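Local coordinates for sensor protein (Shewanella oneidensis, PDB 3LIC) that probably senses an extracellular signal through its PDC-fold domain and relays it across the membrane as a histidine kinase of a two-component regulatory system, at residues A[4-9]-A[264-269]; A[26-31]-A[170-175]; A[218-223]-A[242-247]; A[222-227]-A[255-260]. All coordinates share one frame; numbering follows the deposited sequence.

In the fold
Contacts 1 and 2 both use the long helix 2-46, yet their centres lie 29 Å apart. Contact 1 is a surface meeting of the two chain ends, chiefly Ile6 against Phe266; contact 2, close to the centre of the chain, is buried, a leucine against a leucine and a glutamine. Contacts 3 and 4 share helix 218-226 and reach neighbouring strands of the same five-stranded sheet, with centres 5 Å apart. Contact 3 is purely apolar and buried, whereas contact 4, at the helix C-terminus, is partly buried and adds an arginine-carbonyl bond and two waters. Leu265 of contact 1 packs on Leu243 and Val260 of this sheet.

Contact 1 (A[4-9]-A[264-269]); sequences LSIEKR and ELFASL
Arg9, whose backbone N donates to Ser5 O at 3.1 Å within the regular turns of helix 2-46, lies beside Leu269, the last modelled residue, its chain bent at chi3. The contact joins the two ends of a PDC-type sensor domain: the long N-terminal helix meets the short helix 262-268 that follows the last strand. Since the full protein is a transmembrane kinase, this is probably the end of the domain that faces the membrane. Ile6 packs on Phe266. Ile6 points its CB at the other segment, and its CG2, anti to the backbone N, approaches the ring obliquely, 3.7 Å from Phe266 CE2. A branched aliphatic suits the place, because the methyl sits close to the helix and can meet a broad ring without a long, flexible chain. The ring in turn is wide enough to touch Leu10 and to meet the ring of Tyr3 on the same helix. Leu265 continues the apolar strip by packing on Leu10 and Leu14. At the margin, Arg9 NH1 lies 3.1 Å from Leu269 CD1, too short for a relaxed contact and therefore doubtful in detail, as may be expected at a chain end on the surface. Next along the helix from Ile6, Glu7 CB touches the ring only at its far end, 4.3 Å from Phe266 CZ.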
loop_
_atom_site.group_PDB
_atom_site.type_symbol
_atom_site.label_atom_id
_atom_site.label_comp_id
_atom_site.label_asym_id
_atom_site.label_seq_id
_atom_site.Cartn_x
_atom_site.Cartn_y
_atom_site.Cartn_z
ATOM N N LEU A 4 -16.115 -20.848 -26.709
ATOM C CA LEU A 4 -16.492 -21.006 -25.300
ATOM C C LEU A 4 -15.538 -21.836 -24.472
ATOM O O LEU A 4 -15.391 -21.555 -23.286
ATOM C CB LEU A 4 -17.910 -21.555 -25.109
ATOM C CG LEU A 4 -19.022 -20.589 -25.526
ATOM C CD1 LEU A 4 -20.365 -21.237 -25.214
ATOM C CD2 LEU A 4 -18.807 -19.261 -24.775
ATOM N N SER A 5 -14.900 -22.860 -25.032
ATOM C CA SER A 5 -13.964 -23.583 -24.220
ATOM C C SER A 5 -12.591 -22.885 -24.120
ATOM O O SER A 5 -11.942 -22.993 -23.117
ATOM C CB SER A 5 -13.825 -25.052 -24.630
ATOM O OG SER A 5 -13.073 -25.100 -25.803
ATOM N N ILE A 6 -12.179 -22.146 -25.128
ATOM C CA ILE A 6 -10.945 -21.379 -25.069
ATOM C C ILE A 6 -11.122 -20.337 -23.968
ATOM O O ILE A 6 -10.299 -20.246 -23.059
ATOM C CB ILE A 6 -10.622 -20.729 -26.429
ATOM C CG1 ILE A 6 -10.089 -21.805 -27.411
ATOM C CG2 ILE A 6 -9.613 -19.618 -26.293
ATOM C CD1 ILE A 6 -9.950 -21.296 -28.915
ATOM N N GLU A 7 -12.263 -19.644 -23.987
ATOM C CA GLU A 7 -12.590 -18.673 -22.944
ATOM C C GLU A 7 -12.643 -19.234 -21.511
ATOM O O GLU A 7 -12.173 -18.598 -20.587
ATOM C CB GLU A 7 -13.902 -17.941 -23.225
ATOM C CG GLU A 7 -14.194 -16.883 -22.171
ATOM C CD GLU A 7 -15.323 -15.979 -22.610
ATOM O OE1 GLU A 7 -16.491 -16.448 -22.573
ATOM O OE2 GLU A 7 -15.030 -14.823 -23.035
ATOM N N LYS A 8 -13.253 -20.399 -21.337
ATOM C CA LYS A 8 -13.288 -20.984 -20.040
ATOM C C LYS A 8 -11.841 -21.309 -19.533
ATOM O O LYS A 8 -11.547 -21.156 -18.347
ATOM C CB LYS A 8 -14.160 -22.195 -20.085
ATOM C CG LYS A 8 -14.229 -22.977 -18.832
ATOM C CD LYS A 8 -14.694 -24.380 -19.167
ATOM C CE LYS A 8 -14.199 -25.405 -18.104
ATOM N NZ LYS A 8 -15.344 -25.837 -17.254
ATOM N N ARG A 9 -10.942 -21.718 -20.429
ATOM C CA ARG A 9 -9.554 -21.997 -20.047
ATOM C C ARG A 9 -8.849 -20.686 -19.702
ATOM O O ARG A 9 -8.068 -20.658 -18.769
ATOM C CB ARG A 9 -8.788 -22.678 -21.198
ATOM C CG ARG A 9 -7.446 -23.333 -20.851
ATOM C CD ARG A 9 -7.002 -24.224 -22.075
ATOM N NE ARG A 9 -8.179 -24.584 -22.886
ATOM C CZ ARG A 9 -8.177 -24.703 -24.209
ATOM N NH1 ARG A 9 -7.056 -24.530 -24.872
ATOM N NH2 ARG A 9 -9.296 -25.004 -24.876
ATOM N N GLU A 264 -5.171 -10.365 -27.172
ATOM C CA GLU A 264 -3.881 -10.885 -26.743
ATOM C C GLU A 264 -4.056 -12.222 -26.030
ATOM O O GLU A 264 -3.296 -13.151 -26.273
ATOM C CB GLU A 264 -3.187 -9.868 -25.806
ATOM C CG GLU A 264 -2.126 -10.496 -24.948
ATOM C CD GLU A 264 -1.405 -9.509 -23.987
ATOM O OE1 GLU A 264 -1.619 -8.264 -24.050
ATOM O OE2 GLU A 264 -0.588 -10.025 -23.196
ATOM N N LEU A 265 -5.046 -12.346 -25.153
ATOM C CA LEU A 265 -5.202 -13.656 -24.512
ATOM C C LEU A 265 -5.512 -14.741 -25.569
ATOM O O LEU A 265 -4.887 -15.835 -25.541
ATOM C CB LEU A 265 -6.255 -13.656 -23.395
ATOM C CG LEU A 265 -5.874 -12.921 -22.117
ATOM C CD1 LEU A 265 -7.098 -12.832 -21.188
ATOM C CD2 LEU A 265 -4.702 -13.672 -21.444
ATOM N N PHE A 266 -6.472 -14.444 -26.476
ATOM C CA PHE A 266 -6.774 -15.383 -27.597
ATOM C C PHE A 266 -5.560 -15.631 -28.514
ATOM O O PHE A 266 -5.212 -16.767 -28.776
ATOM C CB PHE A 266 -8.028 -14.971 -28.390
ATOM C CG PHE A 266 -9.316 -15.254 -27.654
ATOM C CD1 PHE A 266 -9.660 -14.537 -26.514
ATOM C CD2 PHE A 266 -10.178 -16.275 -28.076
ATOM C CE1 PHE A 266 -10.863 -14.802 -25.805
ATOM C CE2 PHE A 266 -11.403 -16.544 -27.358
ATOM C CZ PHE A 266 -11.730 -15.820 -26.229
ATOM N N ALA A 267 -4.870 -14.580 -28.956
ATOM C CA ALA A 267 -3.655 -14.815 -29.778
ATOM C C ALA A 267 -2.666 -15.873 -29.188
ATOM O O ALA A 267 -2.287 -16.792 -29.935
ATOM C CB ALA A 267 -2.946 -13.517 -30.126
ATOM N N SER A 268 -2.248 -15.772 -27.900
ATOM C CA SER A 268 -1.306 -16.780 -27.332
ATOM C C SER A 268 -1.908 -18.150 -27.347
ATOM O O SER A 268 -1.438 -19.013 -28.067
ATOM C CB SER A 268 -0.851 -16.530 -25.883
ATOM O OG SER A 268 -0.487 -15.196 -25.712
ATOM N N LEU A 269 -2.937 -18.373 -26.532
ATOM C CA LEU A 269 -3.618 -19.672 -26.564
ATOM C C LEU A 269 -3.808 -20.035 -28.046
ATOM O O LEU A 269 -4.657 -19.497 -28.750
ATOM C CB LEU A 269 -4.965 -19.605 -25.848
ATOM C CG LEU A 269 -5.435 -20.838 -25.084
ATOM C CD1 LEU A 269 -5.655 -21.994 -26.038
ATOM C CD2 LEU A 269 -4.411 -21.234 -24.012
#

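Contact 2 (A[26-31]-A[170-175]); sequences QFLLEH and DRLPEQ
Leu28 and Gln175 mark the nearest backbone approach, their CA atoms 8.0 Å apart, a spacing that leaves room for side chains to interlock between helix 2-46 and the short helix 172-176. In the chain that short helix follows strand 161-168 of one sheet and precedes strand 183-186 of the other, so the contact is where the link between the two sheets of a tandem PDC fold packs on the long helix that runs past both. Leu28 carries the contact. With CG anti to the backbone N (chi1 176°), it carries its isobutyl group toward the short helix, and CD2 enters between two side chains of the facing turn. Leu28 CD2 lies 3.8 Å from Leu172 CD2, the leucines crossing nearly at right angles, and 3.6 Å from Gln175 OE1. The other methyl, Leu28 CD1, is 4.0 Å from Gln175 NE2, so the fork of the leucine faces the whole terminal amide. Leucine suits this spot because its two methyls can touch different neighbours at once; Leu167 and Asp71 also pack on it. The amide nitrogen of Gln175 has its partner elsewhere: NE2 donates to Asp71 OD1. Gln175 NE2 also lies 3.9 Å above the plane of the Arg171 guanidinium, over its centre, which is packing and not a bond. What the chemistry implies is a contact held by close packing alone, in which a glutamine presents its amide to a leucine while its hydrogen bonding ties the short helix to the loop at Asp71.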
loop_
_atom_site.group_PDB
_atom_site.type_symbol
_atom_site.label_atom_id
_atom_site.label_comp_id
_atom_site.label_asym_id
_atom_site.label_seq_id
_atom_site.Cartn_x
_atom_site.Cartn_y
_atom_site.Cartn_z
ATOM N N GLN A 26 -1.018 -10.500 0.198
ATOM C CA GLN A 26 -1.330 -10.763 1.603
ATOM C C GLN A 26 -0.107 -10.915 2.525
ATOM O O GLN A 26 -0.042 -10.310 3.604
ATOM C CB GLN A 26 -2.173 -12.049 1.727
ATOM C CG GLN A 26 -2.745 -12.303 3.157
ATOM C CD GLN A 26 -3.237 -13.736 3.325
ATOM O OE1 GLN A 26 -3.444 -14.464 2.347
ATOM N NE2 GLN A 26 -3.401 -14.157 4.571
ATOM N N PHE A 27 0.848 -11.759 2.111
ATOM C CA PHE A 27 2.026 -11.953 2.903
ATOM C C PHE A 27 2.885 -10.641 2.998
ATOM O O PHE A 27 3.441 -10.361 4.037
ATOM C CB PHE A 27 2.785 -13.230 2.449
ATOM C CG PHE A 27 2.046 -14.503 2.835
ATOM C CD1 PHE A 27 1.990 -14.918 4.178
ATOM C CD2 PHE A 27 1.414 -15.278 1.881
ATOM C CE1 PHE A 27 1.289 -16.062 4.543
ATOM C CE2 PHE A 27 0.711 -16.404 2.241
ATOM C CZ PHE A 27 0.640 -16.790 3.583
ATOM N N LEU A 28 2.912 -9.822 1.943
ATOM C CA LEU A 28 3.624 -8.570 1.933
ATOM C C LEU A 28 3.025 -7.603 2.953
ATOM O O LEU A 28 3.756 -6.964 3.707
ATOM C CB LEU A 28 3.525 -7.949 0.542
ATOM C CG LEU A 28 4.148 -6.540 0.381
ATOM C CD1 LEU A 28 5.640 -6.544 0.791
ATOM C CD2 LEU A 28 4.001 -6.026 -1.023
ATOM N N LEU A 29 1.691 -7.517 2.996
ATOM C CA LEU A 29 1.005 -6.527 3.833
ATOM C C LEU A 29 1.030 -6.994 5.280
ATOM O O LEU A 29 1.226 -6.207 6.204
ATOM C CB LEU A 29 -0.455 -6.340 3.331
ATOM C CG LEU A 29 -0.685 -5.734 1.918
ATOM C CD1 LEU A 29 -2.189 -5.744 1.548
ATOM C CD2 LEU A 29 -0.161 -4.311 1.821
ATOM N N GLU A 30 0.933 -8.309 5.491
ATOM C CA GLU A 30 1.026 -8.806 6.842
ATOM C C GLU A 30 2.461 -8.671 7.377
ATOM O O GLU A 30 2.631 -8.428 8.581
ATOM C CB GLU A 30 0.522 -10.251 6.969
ATOM C CG GLU A 30 -0.960 -10.353 6.576
ATOM C CD GLU A 30 -1.482 -11.793 6.622
ATOM O OE1 GLU A 30 -0.648 -12.711 6.719
ATOM O OE2 GLU A 30 -2.726 -12.002 6.545
ATOM N N HIS A 31 3.478 -8.880 6.522
ATOM C CA HIS A 31 4.869 -8.669 6.949
ATOM C C HIS A 31 5.081 -7.193 7.421
ATOM O O HIS A 31 5.675 -6.920 8.445
ATOM C CB HIS A 31 5.826 -9.039 5.799
ATOM C CG HIS A 31 7.266 -8.866 6.147
ATOM N ND1 HIS A 31 8.243 -8.592 5.202
ATOM C CD2 HIS A 31 7.891 -8.886 7.342
ATOM C CE1 HIS A 31 9.415 -8.462 5.799
ATOM N NE2 HIS A 31 9.227 -8.651 7.101
ATOM N N ASP A 170 5.238 1.579 -7.052
ATOM C CA ASP A 170 5.926 1.071 -8.271
ATOM C C ASP A 170 6.427 -0.361 -8.126
ATOM O O ASP A 170 6.608 -1.075 -9.116
ATOM C CB ASP A 170 7.099 1.983 -8.717
ATOM C CG ASP A 170 6.593 3.299 -9.368
ATOM O OD1 ASP A 170 5.367 3.409 -9.713
ATOM O OD2 ASP A 170 7.413 4.238 -9.532
ATOM N N ARG A 171 6.639 -0.802 -6.900
ATOM C CA ARG A 171 7.148 -2.172 -6.724
ATOM C C ARG A 171 6.113 -3.284 -6.664
ATOM O O ARG A 171 6.471 -4.461 -6.740
ATOM C CB ARG A 171 8.029 -2.241 -5.491
ATOM C CG ARG A 171 9.275 -1.440 -5.668
ATOM C CD ARG A 171 10.220 -1.617 -4.496
ATOM N NE ARG A 171 10.632 -3.020 -4.488
ATOM C CZ ARG A 171 11.352 -3.570 -3.502
ATOM N NH1 ARG A 171 11.729 -2.821 -2.459
ATOM N NH2 ARG A 171 11.693 -4.847 -3.567
ATOM N N LEU A 172 4.845 -2.944 -6.429
ATOM C CA LEU A 172 3.838 -3.988 -6.215
ATOM C C LEU A 172 3.778 -5.012 -7.322
ATOM O O LEU A 172 3.637 -6.188 -7.027
ATOM C CB LEU A 172 2.433 -3.406 -6.019
ATOM C CG LEU A 172 2.243 -2.614 -4.741
ATOM C CD1 LEU A 172 0.839 -1.989 -4.718
ATOM C CD2 LEU A 172 2.494 -3.572 -3.524
ATOM N N PRO A 173 3.841 -4.608 -8.603
ATOM C CA PRO A 173 3.737 -5.613 -9.693
ATOM C C PRO A 173 4.781 -6.701 -9.644
ATOM O O PRO A 173 4.488 -7.898 -9.771
ATOM C CB PRO A 173 3.977 -4.757 -10.951
ATOM C CG PRO A 173 3.493 -3.294 -10.524
ATOM C CD PRO A 173 4.090 -3.243 -9.142
ATOM N N GLU A 174 6.039 -6.299 -9.472
ATOM C CA GLU A 174 7.063 -7.282 -9.243
ATOM C C GLU A 174 6.862 -8.092 -7.941
ATOM O O GLU A 174 7.089 -9.313 -7.916
ATOM C CB GLU A 174 8.415 -6.603 -9.198
ATOM C CG GLU A 174 9.423 -7.586 -8.628
ATOM C CD GLU A 174 10.833 -7.056 -8.686
ATOM O OE1 GLU A 174 10.998 -5.802 -8.598
ATOM O OE2 GLU A 174 11.771 -7.901 -8.802
ATOM N N GLN A 175 6.480 -7.436 -6.833
ATOM C CA GLN A 175 6.341 -8.185 -5.613
ATOM C C GLN A 175 5.179 -9.189 -5.754
ATOM O O GLN A 175 5.196 -10.263 -5.136
ATOM C CB GLN A 175 6.121 -7.219 -4.430
ATOM C CG GLN A 175 7.406 -6.628 -3.951
ATOM C CD GLN A 175 7.177 -5.399 -3.140
ATOM O OE1 GLN A 175 6.257 -4.622 -3.429
ATOM N NE2 GLN A 175 8.011 -5.199 -2.104
#

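Contact 3 (A[218-223]-A[242-247])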
loop_
_atom_site.group_PDB
_atom_site.type_symbol
_atom_site.label_atom_id
_atom_site.label_comp_id
_atom_site.label_asym_id
_atom_site.label_seq_id
_atom_site.Cartn_x
_atom_site.Cartn_y
_atom_site.Cartn_z
ATOM N N ILE A 218 -21.199 -3.698 -16.633
ATOM C CA ILE A 218 -22.091 -3.905 -15.508
ATOM C C ILE A 218 -21.668 -5.068 -14.647
ATOM O O ILE A 218 -21.576 -4.914 -13.428
ATOM C CB ILE A 218 -23.555 -4.089 -15.952
ATOM C CG1 ILE A 218 -24.025 -2.812 -16.660
ATOM C CG2 ILE A 218 -24.456 -4.533 -14.720
ATOM C CD1 ILE A 218 -25.491 -2.864 -17.156
ATOM N N ALA A 219 -21.430 -6.241 -15.251
ATOM C CA ALA A 219 -21.092 -7.418 -14.444
ATOM C C ALA A 219 -19.750 -7.221 -13.727
ATOM O O ALA A 219 -19.569 -7.661 -12.587
ATOM C CB ALA A 219 -21.090 -8.702 -15.288
ATOM N N PHE A 220 -18.796 -6.569 -14.390
ATOM C CA PHE A 220 -17.525 -6.282 -13.731
ATOM C C PHE A 220 -17.806 -5.326 -12.553
ATOM O O PHE A 220 -17.377 -5.566 -11.425
ATOM C CB PHE A 220 -16.503 -5.709 -14.736
ATOM C CG PHE A 220 -15.112 -5.577 -14.184
ATOM C CD1 PHE A 220 -14.543 -6.612 -13.484
ATOM C CD2 PHE A 220 -14.380 -4.385 -14.356
ATOM C CE1 PHE A 220 -13.273 -6.517 -12.955
ATOM C CE2 PHE A 220 -13.093 -4.265 -13.829
ATOM C CZ PHE A 220 -12.528 -5.349 -13.120
ATOM N N ALA A 221 -18.575 -4.275 -12.789
ATOM C CA ALA A 221 -18.866 -3.323 -11.689
ATOM C C ALA A 221 -19.633 -3.942 -10.490
ATOM O O ALA A 221 -19.370 -3.577 -9.334
ATOM C CB ALA A 221 -19.545 -2.024 -12.219
ATOM N N THR A 222 -20.507 -4.923 -10.739
ATOM C CA THR A 222 -21.243 -5.583 -9.628
ATOM C C THR A 222 -20.317 -6.436 -8.799
ATOM O O THR A 222 -20.354 -6.436 -7.560
ATOM C CB THR A 222 -22.385 -6.518 -10.122
ATOM O OG1 THR A 222 -23.262 -5.776 -10.974
ATOM C CG2 THR A 222 -23.166 -7.083 -8.952
ATOM N N LEU A 223 -19.500 -7.196 -9.516
ATOM C CA LEU A 223 -18.410 -7.943 -8.918
ATOM C C LEU A 223 -17.586 -7.050 -7.956
ATOM O O LEU A 223 -17.340 -7.397 -6.792
ATOM C CB LEU A 223 -17.532 -8.475 -10.045
ATOM C CG LEU A 223 -16.631 -9.557 -9.532
ATOM C CD1 LEU A 223 -17.486 -10.519 -8.675
ATOM C CD2 LEU A 223 -16.021 -10.228 -10.729
ATOM N N TYR A 242 -11.194 -6.486 -22.057
ATOM C CA TYR A 242 -10.312 -7.290 -21.214
ATOM C C TYR A 242 -11.096 -8.456 -20.651
ATOM O O TYR A 242 -12.275 -8.319 -20.376
ATOM C CB TYR A 242 -9.802 -6.460 -20.034
ATOM C CG TYR A 242 -8.843 -5.382 -20.427
ATOM C CD1 TYR A 242 -7.469 -5.541 -20.241
ATOM C CD2 TYR A 242 -9.298 -4.211 -20.971
ATOM C CE1 TYR A 242 -6.572 -4.546 -20.616
ATOM C CE2 TYR A 242 -8.446 -3.239 -21.342
ATOM C CZ TYR A 242 -7.085 -3.396 -21.164
ATOM O OH TYR A 242 -6.254 -2.372 -21.534
ATOM N N LEU A 243 -10.425 -9.575 -20.415
ATOM C CA LEU A 243 -10.921 -10.561 -19.493
ATOM C C LEU A 243 -10.205 -10.314 -18.157
ATOM O O LEU A 243 -8.998 -10.017 -18.142
ATOM C CB LEU A 243 -10.645 -11.983 -20.050
ATOM C CG LEU A 243 -11.742 -12.641 -20.929
ATOM C CD1 LEU A 243 -12.338 -11.731 -21.958
ATOM C CD2 LEU A 243 -11.198 -13.918 -21.554
ATOM N N ALA A 244 -10.932 -10.398 -17.043
ATOM C CA ALA A 244 -10.387 -9.983 -15.723
ATOM C C ALA A 244 -10.778 -10.984 -14.668
ATOM O O ALA A 244 -11.830 -11.655 -14.766
ATOM C CB ALA A 244 -10.898 -8.639 -15.333
ATOM N N SER A 245 -9.932 -11.101 -13.669
ATOM C CA SER A 245 -10.205 -11.959 -12.563
ATOM C C SER A 245 -9.874 -11.194 -11.309
ATOM O O SER A 245 -8.791 -10.622 -11.199
ATOM C CB SER A 245 -9.357 -13.216 -12.662
ATOM O OG SER A 245 -9.601 -14.057 -11.584
ATOM N N VAL A 246 -10.801 -11.218 -10.352
ATOM C CA VAL A 246 -10.725 -10.470 -9.119
ATOM C C VAL A 246 -10.516 -11.494 -8.039
ATOM O O VAL A 246 -11.240 -12.469 -7.986
ATOM C CB VAL A 246 -12.092 -9.796 -8.830
ATOM C CG1 VAL A 246 -12.126 -9.091 -7.429
ATOM C CG2 VAL A 246 -12.483 -8.858 -9.958
ATOM N N ALA A 247 -9.539 -11.271 -7.151
ATOM C CA ALA A 247 -9.344 -12.144 -6.004
ATOM C C ALA A 247 -9.306 -11.259 -4.777
ATOM O O ALA A 247 -8.826 -10.124 -4.822
ATOM C CB ALA A 247 -8.066 -12.914 -6.119
#
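Val246 and Phe220 carry most of the buried surface, with Leu223 and Ala244 filling in beside them. Helix 218-223 runs almost along strand 242-247: the segment axes differ in direction by 10° and approach to 10.4 Å, the spacing of a helix laid on a sheet. Val246 CG2, which stands anti to its own carbonyl carbon, meets two residues one helical turn apart, lying 3.9 Å from Phe220 CE1 and 3.9 Å from Leu223 CD2. The compact valine fits under both, and the Leu223 and Val246 side chains run past one another, pointing opposite ways. Phe220 swings its ring down with CG anti to the backbone N (chi1 -171°), so that CE1 also comes obliquely to 4.0 Å from Ala244 CB. At Ala244 a single methyl leaves space for the large ring, which further stacks with Phe234 on the next strand and touches Val257 and Trp209. Between them on the strand, Ser245 points away, its OG bonded to Gln231 and Ser18, and Leu243 and Ala247 pack against helix 2-46. A central antiparallel sheet with helices on both faces, the long N-terminal helix lining one of them, is the architecture of the PDC fold.

Contact 4 (A[222-227]-A[255-260])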
loop_
_atom_site.group_PDB
_atom_site.type_symbol
_atom_site.label_atom_id
_atom_site.label_comp_id
_atom_site.label_asym_id
_atom_site.label_seq_id
_atom_site.Cartn_x
_atom_site.Cartn_y
_atom_site.Cartn_z
ATOM N N THR A 222 -20.507 -4.923 -10.739
ATOM C CA THR A 222 -21.243 -5.583 -9.628
ATOM C C THR A 222 -20.317 -6.436 -8.799
ATOM O O THR A 222 -20.354 -6.436 -7.560
ATOM C CB THR A 222 -22.385 -6.518 -10.122
ATOM O OG1 THR A 222 -23.262 -5.776 -10.974
ATOM C CG2 THR A 222 -23.166 -7.083 -8.952
ATOM N N LEU A 223 -19.500 -7.196 -9.516
ATOM C CA LEU A 223 -18.410 -7.943 -8.918
ATOM C C LEU A 223 -17.586 -7.050 -7.956
ATOM O O LEU A 223 -17.340 -7.397 -6.792
ATOM C CB LEU A 223 -17.532 -8.475 -10.045
ATOM C CG LEU A 223 -16.631 -9.557 -9.532
ATOM C CD1 LEU A 223 -17.486 -10.519 -8.675
ATOM C CD2 LEU A 223 -16.021 -10.228 -10.729
ATOM N N LEU A 224 -17.158 -5.900 -8.457
ATOM C CA LEU A 224 -16.395 -4.972 -7.608
ATOM C C LEU A 224 -17.228 -4.507 -6.414
ATOM O O LEU A 224 -16.783 -4.673 -5.304
ATOM C CB LEU A 224 -15.807 -3.798 -8.431
ATOM C CG LEU A 224 -14.750 -4.186 -9.515
ATOM C CD1 LEU A 224 -14.234 -2.984 -10.259
ATOM C CD2 LEU A 224 -13.548 -5.011 -8.992
ATOM N N ASN A 225 -18.441 -3.970 -6.642
ATOM C CA ASN A 225 -19.384 -3.550 -5.545
ATOM C C ASN A 225 -19.788 -4.597 -4.518
ATOM O O ASN A 225 -19.945 -4.306 -3.363
ATOM C CB ASN A 225 -20.679 -2.993 -6.119
ATOM C CG ASN A 225 -20.443 -1.802 -6.999
ATOM O OD1 ASN A 225 -19.467 -1.076 -6.822
ATOM N ND2 ASN A 225 -21.333 -1.583 -7.970
ATOM N N ASP A 226 -19.997 -5.818 -4.948
ATOM C CA ASP A 226 -20.351 -6.872 -4.007
ATOM C C ASP A 226 -19.151 -7.276 -3.165
ATOM O O ASP A 226 -19.302 -7.973 -2.177
ATOM C CB ASP A 226 -20.917 -8.107 -4.722
ATOM C CG ASP A 226 -22.334 -7.866 -5.324
ATOM O OD1 ASP A 226 -22.967 -6.790 -5.119
ATOM O OD2 ASP A 226 -22.809 -8.770 -6.031
ATOM N N GLY A 227 -17.954 -6.832 -3.548
ATOM C CA GLY A 227 -16.766 -7.252 -2.814
ATOM C C GLY A 227 -16.583 -8.764 -2.854
ATOM O O GLY A 227 -16.257 -9.387 -1.860
ATOM N N ARG A 255 -8.781 -6.124 -2.860
ATOM C CA ARG A 255 -8.859 -6.901 -4.102
ATOM C C ARG A 255 -7.639 -6.787 -5.044
ATOM O O ARG A 255 -7.080 -5.709 -5.261
ATOM C CB ARG A 255 -10.087 -6.503 -4.912
ATOM C CG ARG A 255 -11.344 -7.375 -4.670
ATOM C CD ARG A 255 -11.971 -7.108 -3.321
ATOM N NE ARG A 255 -12.154 -5.684 -3.017
ATOM C CZ ARG A 255 -13.152 -4.928 -3.462
ATOM N NH1 ARG A 255 -14.058 -5.430 -4.282
ATOM N NH2 ARG A 255 -13.219 -3.644 -3.097
ATOM N N VAL A 256 -7.284 -7.895 -5.674
ATOM C CA VAL A 256 -6.298 -7.847 -6.705
ATOM C C VAL A 256 -7.061 -8.185 -7.932
ATOM O O VAL A 256 -7.811 -9.163 -7.931
ATOM C CB VAL A 256 -5.229 -8.901 -6.469
ATOM C CG1 VAL A 256 -4.395 -9.107 -7.730
ATOM C CG2 VAL A 256 -4.337 -8.449 -5.277
ATOM N N VAL A 257 -6.910 -7.365 -8.964
ATOM C CA VAL A 257 -7.536 -7.641 -10.249
ATOM C C VAL A 257 -6.460 -7.913 -11.301
ATOM O O VAL A 257 -5.587 -7.084 -11.506
ATOM C CB VAL A 257 -8.345 -6.424 -10.731
ATOM C CG1 VAL A 257 -9.073 -6.745 -12.071
ATOM C CG2 VAL A 257 -9.314 -5.954 -9.637
ATOM N N VAL A 258 -6.517 -9.072 -11.944
ATOM C CA VAL A 258 -5.648 -9.363 -13.106
ATOM C C VAL A 258 -6.508 -9.300 -14.380
ATOM O O VAL A 258 -7.563 -9.912 -14.469
ATOM C CB VAL A 258 -5.023 -10.777 -13.008
ATOM C CG1 VAL A 258 -4.111 -11.055 -14.235
ATOM C CG2 VAL A 258 -4.243 -10.944 -11.664
HETATM N N MSE A 259 -6.068 -8.539 -15.358
HETATM C CA MSE A 259 -6.848 -8.300 -16.568
HETATM C C MSE A 259 -5.857 -8.268 -17.710
HETATM O O MSE A 259 -4.779 -7.676 -17.565
HETATM C CB MSE A 259 -7.579 -6.977 -16.470
HETATM C CG MSE A 259 -6.666 -5.818 -16.478
HETATM SE SE MSE A 259 -7.381 -4.281 -15.457
HETATM C CE MSE A 259 -6.413 -4.608 -13.810
ATOM N N VAL A 260 -6.200 -8.919 -18.829
ATOM C CA VAL A 260 -5.361 -8.895 -20.034
ATOM C C VAL A 260 -6.272 -8.638 -21.245
ATOM O O VAL A 260 -7.408 -9.110 -21.286
ATOM C CB VAL A 260 -4.609 -10.234 -20.196
ATOM C CG1 VAL A 260 -3.596 -10.211 -21.390
ATOM C CG2 VAL A 260 -3.931 -10.638 -18.879
HETATM O O HOH W 1 -14.949 -7.753 -5.489
HETATM O O HOH W 2 -15.871 -2.036 -4.310
#
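The Arg255 guanidinium is turned edge-on to the end of helix 218-226, with Leu224 O near its plane. Arg255 NH1 donates to Leu224 O at 3.0 Å with an N-H...O angle of 149°, approaching on a lone pair in the carbonyl plane. Bends at chi2 (72°) and chi3 (48°) curl the chain so that its end lies at the helix terminus. Leu224 O is shared: Gly227 N also donates to it, at 3.0 Å, and so does water 2, which is weakly held by NH2. Water 1 links Leu223 O, at 2.7 Å, to NH1. A cation is apt, since the last carbonyls of a helix probably carry a partial negative potential. Gly227 closes the helix in a Schellman motif; its positive phi suits a glycine, and its CA lies 3.6 Å from Arg255 NH1. A leucine in place of Arg255 would probably strip Leu224 O of one donor and water 1 of the N-H that holds it, and leave Asp187 O without its NH2 partner. Leu224 CD2 rests loosely on Val257 CG2, 4.4 Å away. Helix 218-226 lies over strand 255-261, which is paired between strands 183-186 and 241-248, while Val256 and Val258 turn to helix 2-46.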